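PDB 4D7L: peptide methionine sulfoxide reductase MsrA from Corynebacterium diphtheriae, which probably repairs oxidatively damaged proteins by reducing the S-epimer of methionine sulfoxide back to methionine through thiol-disulfide exchange. Local coordinates for residues 141-144 and 145-149; 169-172 and 173-177. All blocks are in the same frame, centred on the assembly; numbering follows the deposited sequence.

Contact 1 (141-144 and 145-149)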
ATOM      1  N   PRO A 141      -8.018   6.188   8.281  1.00 18.06           N
ATOM      2  CA  PRO A 141      -7.274   7.085   7.390  1.00 15.95           C
ATOM      3  C   PRO A 141      -7.015   8.461   8.020  1.00 17.60           C
ATOM      4  O   PRO A 141      -6.828   9.420   7.275  1.00 20.28           O
ATOM      5  CB  PRO A 141      -8.202   7.223   6.195  1.00 16.00           C
ATOM      6  CG  PRO A 141      -9.598   7.212   6.868  1.00 20.24           C
ATOM      7  CD  PRO A 141      -9.473   6.208   7.994  1.00 18.22           C
ATOM      8  N   THR A 142      -7.034   8.563   9.348  1.00 16.07           N
ATOM      9  CA  THR A 142      -6.876   9.860  10.004  1.00 16.75           C
ATOM     10  C   THR A 142      -5.655   9.923  10.914  1.00 16.90           C
ATOM     11  O   THR A 142      -5.479  10.912  11.646  1.00 21.48           O
ATOM     12  CB  THR A 142      -8.110  10.209  10.884  1.00 16.91           C
ATOM     13  OG1 THR A 142      -8.135   9.324  12.023  1.00 18.26           O
ATOM     14  CG2 THR A 142      -9.441  10.097  10.081  1.00 15.48           C
ATOM     15  N   GLN A 143      -4.811   8.895  10.880  1.00 15.31           N
ATOM     16  CA  GLN A 143      -3.766   8.772  11.895  1.00 17.18           C
ATOM     17  C   GLN A 143      -2.390   9.331  11.520  1.00 19.84           C
ATOM     18  O   GLN A 143      -1.488   9.332  12.350  1.00 18.17           O
ATOM     19  CB  GLN A 143      -3.607   7.304  12.301  1.00 17.20           C
ATOM     20  CG  GLN A 143      -4.904   6.720  12.872  1.00 22.08           C
ATOM     21  CD  GLN A 143      -4.690   5.344  13.463  1.00 24.38           C
ATOM     22  OE1 GLN A 143      -3.677   4.711  13.211  1.00 24.46           O
ATOM     23  NE2 GLN A 143      -5.632   4.888  14.277  1.00 24.84           N
ATOM     24  N   GLY A 144      -2.230   9.834  10.307  1.00 17.55           N
ATOM     25  CA  GLY A 144      -0.976  10.465   9.950  1.00 15.93           C
ATOM     26  C   GLY A 144       0.129   9.438   9.766  1.00 18.75           C
ATOM     27  O   GLY A 144      -0.013   8.517   8.970  1.00 15.38           O
ATOM     28  N   TYR A 145       1.246   9.600  10.477  1.00 14.50           N
ATOM     29  CA  TYR A 145       2.412   8.718  10.256  1.00 17.02           C
ATOM     30  C   TYR A 145       2.377   7.510  11.193  1.00 19.57           C
ATOM     31  O   TYR A 145       3.296   7.281  11.987  1.00 18.13           O
ATOM     32  CB  TYR A 145       3.709   9.499  10.448  1.00 17.36           C
ATOM     33  CG  TYR A 145       3.886  10.634   9.469  1.00 17.69           C
ATOM     34  CD1 TYR A 145       3.438  10.528   8.153  1.00 22.55           C
ATOM     35  CD2 TYR A 145       4.454  11.838   9.876  1.00 21.89           C
ATOM     36  CE1 TYR A 145       3.600  11.576   7.251  1.00 26.14           C
ATOM     37  CE2 TYR A 145       4.618  12.901   8.978  1.00 20.21           C
ATOM     38  CZ  TYR A 145       4.195  12.760   7.676  1.00 24.05           C
ATOM     39  OH  TYR A 145       4.349  13.818   6.800  1.00 25.44           O
ATOM     40  N   ARG A 146       1.304   6.734  11.069  1.00 17.32           N
ATOM     41  CA  ARG A 146       0.999   5.655  11.995  1.00 20.62           C
ATOM     42  C   ARG A 146      -0.207   4.907  11.455  1.00 21.19           C
ATOM     43  O   ARG A 146      -1.057   5.514  10.811  1.00 18.53           O
ATOM     44  CB  ARG A 146       0.697   6.219  13.390  1.00 20.66           C
ATOM     45  CG  ARG A 146       0.118   5.244  14.393  1.00 24.00           C
ATOM     46  CD  ARG A 146      -0.033   5.916  15.755  1.00 25.71           C
ATOM     47  NE  ARG A 146      -1.262   6.700  15.854  1.00 26.91           N
ATOM     48  CZ  ARG A 146      -2.430   6.212  16.259  1.00 32.66           C
ATOM     49  NH1 ARG A 146      -2.538   4.930  16.610  1.00 27.82           N
ATOM     50  NH2 ARG A 146      -3.491   7.007  16.330  1.00 27.39           N
ATOM     51  N   GLN A 147      -0.279   3.602  11.703  1.00 17.23           N
ATOM     52  CA  GLN A 147      -1.550   2.894  11.588  1.00 17.92           C
ATOM     53  C   GLN A 147      -1.633   1.939  12.762  1.00 21.32           C
ATOM     54  O   GLN A 147      -0.834   1.018  12.851  1.00 19.72           O
ATOM     55  CB  GLN A 147      -1.674   2.140  10.246  1.00 14.80           C
ATOM     56  CG  GLN A 147      -3.033   1.407  10.082  1.00 18.22           C
ATOM     57  CD  GLN A 147      -4.243   2.354  10.022  1.00 21.48           C
ATOM     58  OE1 GLN A 147      -5.344   1.986  10.426  1.00 20.23           O
ATOM     59  NE2 GLN A 147      -4.046   3.560   9.491  1.00 17.74           N
ATOM     60  N   GLY A 148      -2.573   2.181  13.680  1.00 19.33           N
ATOM     61  CA  GLY A 148      -2.673   1.383  14.890  1.00 21.71           C
ATOM     62  C   GLY A 148      -1.390   1.456  15.695  1.00 22.75           C
ATOM     63  O   GLY A 148      -0.892   2.542  15.976  1.00 24.48           O
ATOM     64  N   ASN A 149      -0.808   0.302  16.019  1.00 24.83           N
ATOM     65  CA  ASN A 149       0.423   0.297  16.803  1.00 25.22           C
ATOM     66  C   ASN A 149       1.658   0.319  15.908  1.00 21.27           C
ATOM     67  O   ASN A 149       2.772   0.171  16.392  1.00 20.66           O
ATOM     68  CB  ASN A 149       0.485  -0.916  17.754  1.00 23.35           C
ATOM     69  CG  ASN A 149      -0.495  -0.800  18.916  1.00 30.93           C
ATOM     70  OD1 ASN A 149      -1.356  -1.647  19.096  1.00 43.30           O
ATOM     71  ND2 ASN A 149      -0.379   0.267  19.685  1.00 28.46           N
TER
HETATM   72  O   HOH W   1      -1.840   9.510  15.049  1.00 30.92           O

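Contact 2 (169-172 and 173-177)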
ATOM      1  N   GLN A 169      -8.298   9.934 -12.165  1.00 21.12           N
ATOM      2  CA  GLN A 169      -8.549   8.932 -11.132  1.00 22.34           C
ATOM      3  C   GLN A 169      -8.152   9.473  -9.747  1.00 22.83           C
ATOM      4  O   GLN A 169      -8.831   9.208  -8.751  1.00 21.64           O
ATOM      5  CB  GLN A 169      -7.792   7.643 -11.447  1.00 17.61           C
ATOM      6  CG  GLN A 169      -8.220   6.989 -12.765  1.00 24.50           C
ATOM      7  CD  GLN A 169      -9.503   6.193 -12.663  1.00 39.62           C
ATOM      8  OE1 GLN A 169     -10.590   6.750 -12.516  1.00 48.75           O
ATOM      9  NE2 GLN A 169      -9.379   4.869 -12.749  1.00 41.05           N
ATOM     10  N   ALA A 170      -7.059  10.231  -9.670  1.00 20.28           N
ATOM     11  CA  ALA A 170      -6.683  10.838  -8.386  1.00 22.19           C
ATOM     12  C   ALA A 170      -7.793  11.783  -7.906  1.00 21.93           C
ATOM     13  O   ALA A 170      -8.196  11.771  -6.740  1.00 21.15           O
ATOM     14  CB  ALA A 170      -5.368  11.582  -8.503  1.00 20.54           C
ATOM     15  N   GLN A 171      -8.320  12.582  -8.819  1.00 19.42           N
ATOM     16  CA  GLN A 171      -9.405  13.481  -8.446  1.00 23.26           C
ATOM     17  C   GLN A 171     -10.623  12.685  -7.977  1.00 23.76           C
ATOM     18  O   GLN A 171     -11.314  13.039  -7.019  1.00 24.40           O
ATOM     19  CB  GLN A 171      -9.771  14.386  -9.632  1.00 26.95           C
ATOM     20  CG  GLN A 171     -10.756  15.488  -9.249  1.00 44.32           C
ATOM     21  CD  GLN A 171     -10.345  16.221  -7.967  1.00 50.16           C
ATOM     22  OE1 GLN A 171      -9.156  16.494  -7.725  1.00 54.63           O
ATOM     23  NE2 GLN A 171     -11.335  16.546  -7.143  1.00 52.47           N
ATOM     24  N   ARG A 172     -10.871  11.576  -8.651  1.00 22.56           N
ATOM     25  CA  ARG A 172     -11.969  10.721  -8.285  1.00 20.44           C
ATOM     26  C   ARG A 172     -11.777  10.121  -6.872  1.00 26.88           C
ATOM     27  O   ARG A 172     -12.711  10.057  -6.076  1.00 21.59           O
ATOM     28  CB  ARG A 172     -12.105   9.664  -9.374  1.00 30.05           C
ATOM     29  CG  ARG A 172     -13.220   8.750  -9.249  1.00 33.92           C
ATOM     30  CD  ARG A 172     -13.489   8.122 -10.611  1.00 29.27           C
ATOM     31  NE  ARG A 172     -14.771   7.462 -10.559  1.00 25.96           N
ATOM     32  CZ  ARG A 172     -15.874   7.903 -11.145  1.00 28.31           C
ATOM     33  NH1 ARG A 172     -15.853   8.996 -11.909  1.00 27.91           N
ATOM     34  NH2 ARG A 172     -16.997   7.213 -10.986  1.00 26.92           N
ATOM     35  N   ALA A 173     -10.560   9.694  -6.553  1.00 22.26           N
ATOM     36  CA  ALA A 173     -10.281   9.167  -5.220  1.00 21.33           C
ATOM     37  C   ALA A 173     -10.473  10.254  -4.161  1.00 22.93           C
ATOM     38  O   ALA A 173     -11.044  10.018  -3.084  1.00 23.67           O
ATOM     39  CB  ALA A 173      -8.872   8.588  -5.172  1.00 20.77           C
ATOM     40  N   ARG A 174     -10.018  11.468  -4.466  1.00 21.01           N
ATOM     41  CA  ARG A 174     -10.224  12.567  -3.536  1.00 21.27           C
ATOM     42  C   ARG A 174     -11.708  12.788  -3.247  1.00 24.61           C
ATOM     43  O   ARG A 174     -12.068  13.078  -2.102  1.00 20.97           O
ATOM     44  CB  ARG A 174      -9.594  13.858  -4.065  1.00 24.39           C
ATOM     45  CG  ARG A 174      -8.053  13.779  -4.120  1.00 20.08           C
ATOM     46  CD  ARG A 174      -7.426  15.084  -4.646  1.00 31.98           C
ATOM     47  NE  ARG A 174      -6.008  14.838  -4.948  1.00 36.88           N
ATOM     48  CZ  ARG A 174      -5.490  14.901  -6.166  1.00 31.11           C
ATOM     49  NH1 ARG A 174      -6.273  15.226  -7.189  1.00 29.29           N
ATOM     50  NH2 ARG A 174      -4.198  14.638  -6.361  1.00 40.35           N
ATOM     51  N   GLU A 175     -12.558  12.695  -4.270  0.94 20.57           N
ATOM     52  CA  GLU A 175     -13.998  12.864  -4.049  0.94 18.25           C
ATOM     53  C   GLU A 175     -14.566  11.778  -3.149  0.94 22.51           C
ATOM     54  O   GLU A 175     -15.457  12.030  -2.346  0.94 23.25           O
ATOM     55  CB  GLU A 175     -14.816  12.888  -5.348  0.94 29.72           C
ATOM     56  CG  GLU A 175     -14.706  14.193  -6.086  0.94 43.61           C
ATOM     57  CD  GLU A 175     -15.616  14.282  -7.304  0.94 47.43           C
ATOM     58  OE1 GLU A 175     -16.765  13.752  -7.273  0.94 42.41           O
ATOM     59  OE2 GLU A 175     -15.139  14.830  -8.316  0.94 43.76           O
ATOM     60  N   ILE A 176     -14.144  10.544  -3.377  1.00 22.04           N
ATOM     61  CA  ILE A 176     -14.614   9.462  -2.535  1.00 19.91           C
ATOM     62  C   ILE A 176     -14.089   9.698  -1.135  1.00 25.81           C
ATOM     63  O   ILE A 176     -14.840   9.697  -0.160  1.00 23.89           O
ATOM     64  CB  ILE A 176     -14.167   8.101  -3.053  1.00 22.55           C
ATOM     65  CG1 ILE A 176     -14.856   7.792  -4.375  1.00 23.02           C
ATOM     66  CG2 ILE A 176     -14.488   7.012  -2.050  1.00 22.76           C
ATOM     67  CD1 ILE A 176     -14.287   6.577  -5.095  1.00 20.89           C
ATOM     68  N   VAL A 177     -12.799   9.991  -1.035  1.00 24.54           N
ATOM     69  CA  VAL A 177     -12.210  10.093   0.280  1.00 28.80           C
ATOM     70  C   VAL A 177     -12.837  11.264   1.026  1.00 25.75           C
ATOM     71  O   VAL A 177     -13.162  11.150   2.203  1.00 32.10           O
ATOM     72  CB  VAL A 177     -10.665  10.196   0.184  1.00 27.03           C
ATOM     73  CG1 VAL A 177     -10.066  10.529   1.518  1.00 30.36           C
ATOM     74  CG2 VAL A 177     -10.108   8.858  -0.312  1.00 25.74           C
TER

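Contact 1 (141-144 and 145-149)
The side-chain amide of Gln-143 lies flat against the guanidinium of Arg-146, the two planes only 19° apart, while the same amide reaches past the arginine to hold the backbone two residues further on. In this stack OE1 of Gln-143 sits over the centre of the guanidinium, 3.5 Å above its plane, and CD of Gln-143 comes within 3.5 Å of NH2 of Arg-146. The oxygen does not bond to the group beneath it; instead it accepts the backbone N-H of Gly-148, with OE1 and N 2.8 Å apart and the donor on a lone pair in the carbonyl plane. Two bonds of its own hold the guanidinium in place. NH1 of Arg-146 donates to O of Gly-148 at 3.0 Å, and NE reaches a water that in turn donates to O of Gln-143 at 2.7 Å. A bend at chi3 (83°) turns the end of the otherwise extended arginine chain back across the glutamine. The backbone between the two side chains is tightly folded: Tyr-145 is the centre of an inverse gamma turn, in which N of Arg-146 makes a weak bond to O of Gly-144 at 3.1 Å. The side chain of Gln-147 starts away from Gln-143, but its end comes back nearer; NE2 is bonded to O of Asp-140, and the side chain lies about 7 Å from that of Cys-72, the predicted active-site cysteine. The arrangement is thus an inverse gamma turn leading into strand 146-147 of a two-stranded antiparallel sheet with 150-151, close to the predicted active site of MsrA.

Contact 2 (169-172 and 173-177)
Arg-174 runs back, extended, along the preceding turn of its helix, and its side chain meets Ala-170 and Gln-171 from root to tip. CB rests 3.5 Å from O of Gln-171, and CG, placed opposite the carbonyl carbon by a chi1 of -67°, comes to 3.3 Å from O of Ala-170. That oxygen also accepts the backbone N-H of Arg-174, at 2.9 Å, one of four successive i to i+4 bonds running from Gln-169 to Ile-176. CD next passes OE1 of Gln-171 at 3.8 Å; NE then lies 4.2 Å from O of Ala-170, and CZ 4.1 Å from CB of Ala-170. At the tip the two nitrogens part: NH2 lies 3.9 Å from CB of Ala-170 and donates to O of Ile-196, whereas NH1 donates to OE1 of Gln-171 at 3.2 Å. The glutamine oxygen meets the guanidinium at its edge, almost in plane, although the amide itself is turned 41° away. With the bend at chi2 (48°), the side chain of Gln-171 crosses that of Arg-174 at about a right angle. Arg-172 turns to helix 128-137, its NE forming a salt bridge with Asp-129. Two carbonyl oxygens thus take N-H groups of Arg-174: the NH2 bond ties helix 166-186 to strand 195-198, whereas the NH1 bond stays on the helix, where Glu-167, in a long, weak ion pair with NH1, probably offsets part of the charge.

Overall arrangement
Contact 1 closes before contact 2 opens along the chain, and all four segments belong to the MsrA family region. Their centres are 20 Å apart, yet their nearest atoms approach to about 6 Å without touching. Contact 1 follows helix 128-137 and enters the small sheet of strands 146-147 and 150-151; contact 2 lies on helix 166-186, the helix of the beta-alpha-beta unit between strands 158-161 and 195-198 at one side of the mixed sheet. Helix 166-186 links them, since Leu-184 touches Pro-141 and Thr-142. Contact 1 comes near the predicted catalytic Cys-72 through Gln-147 on strand 146-147, while contact 2 lies away from it, on the helix that packs against strands 158-161 and 195-198.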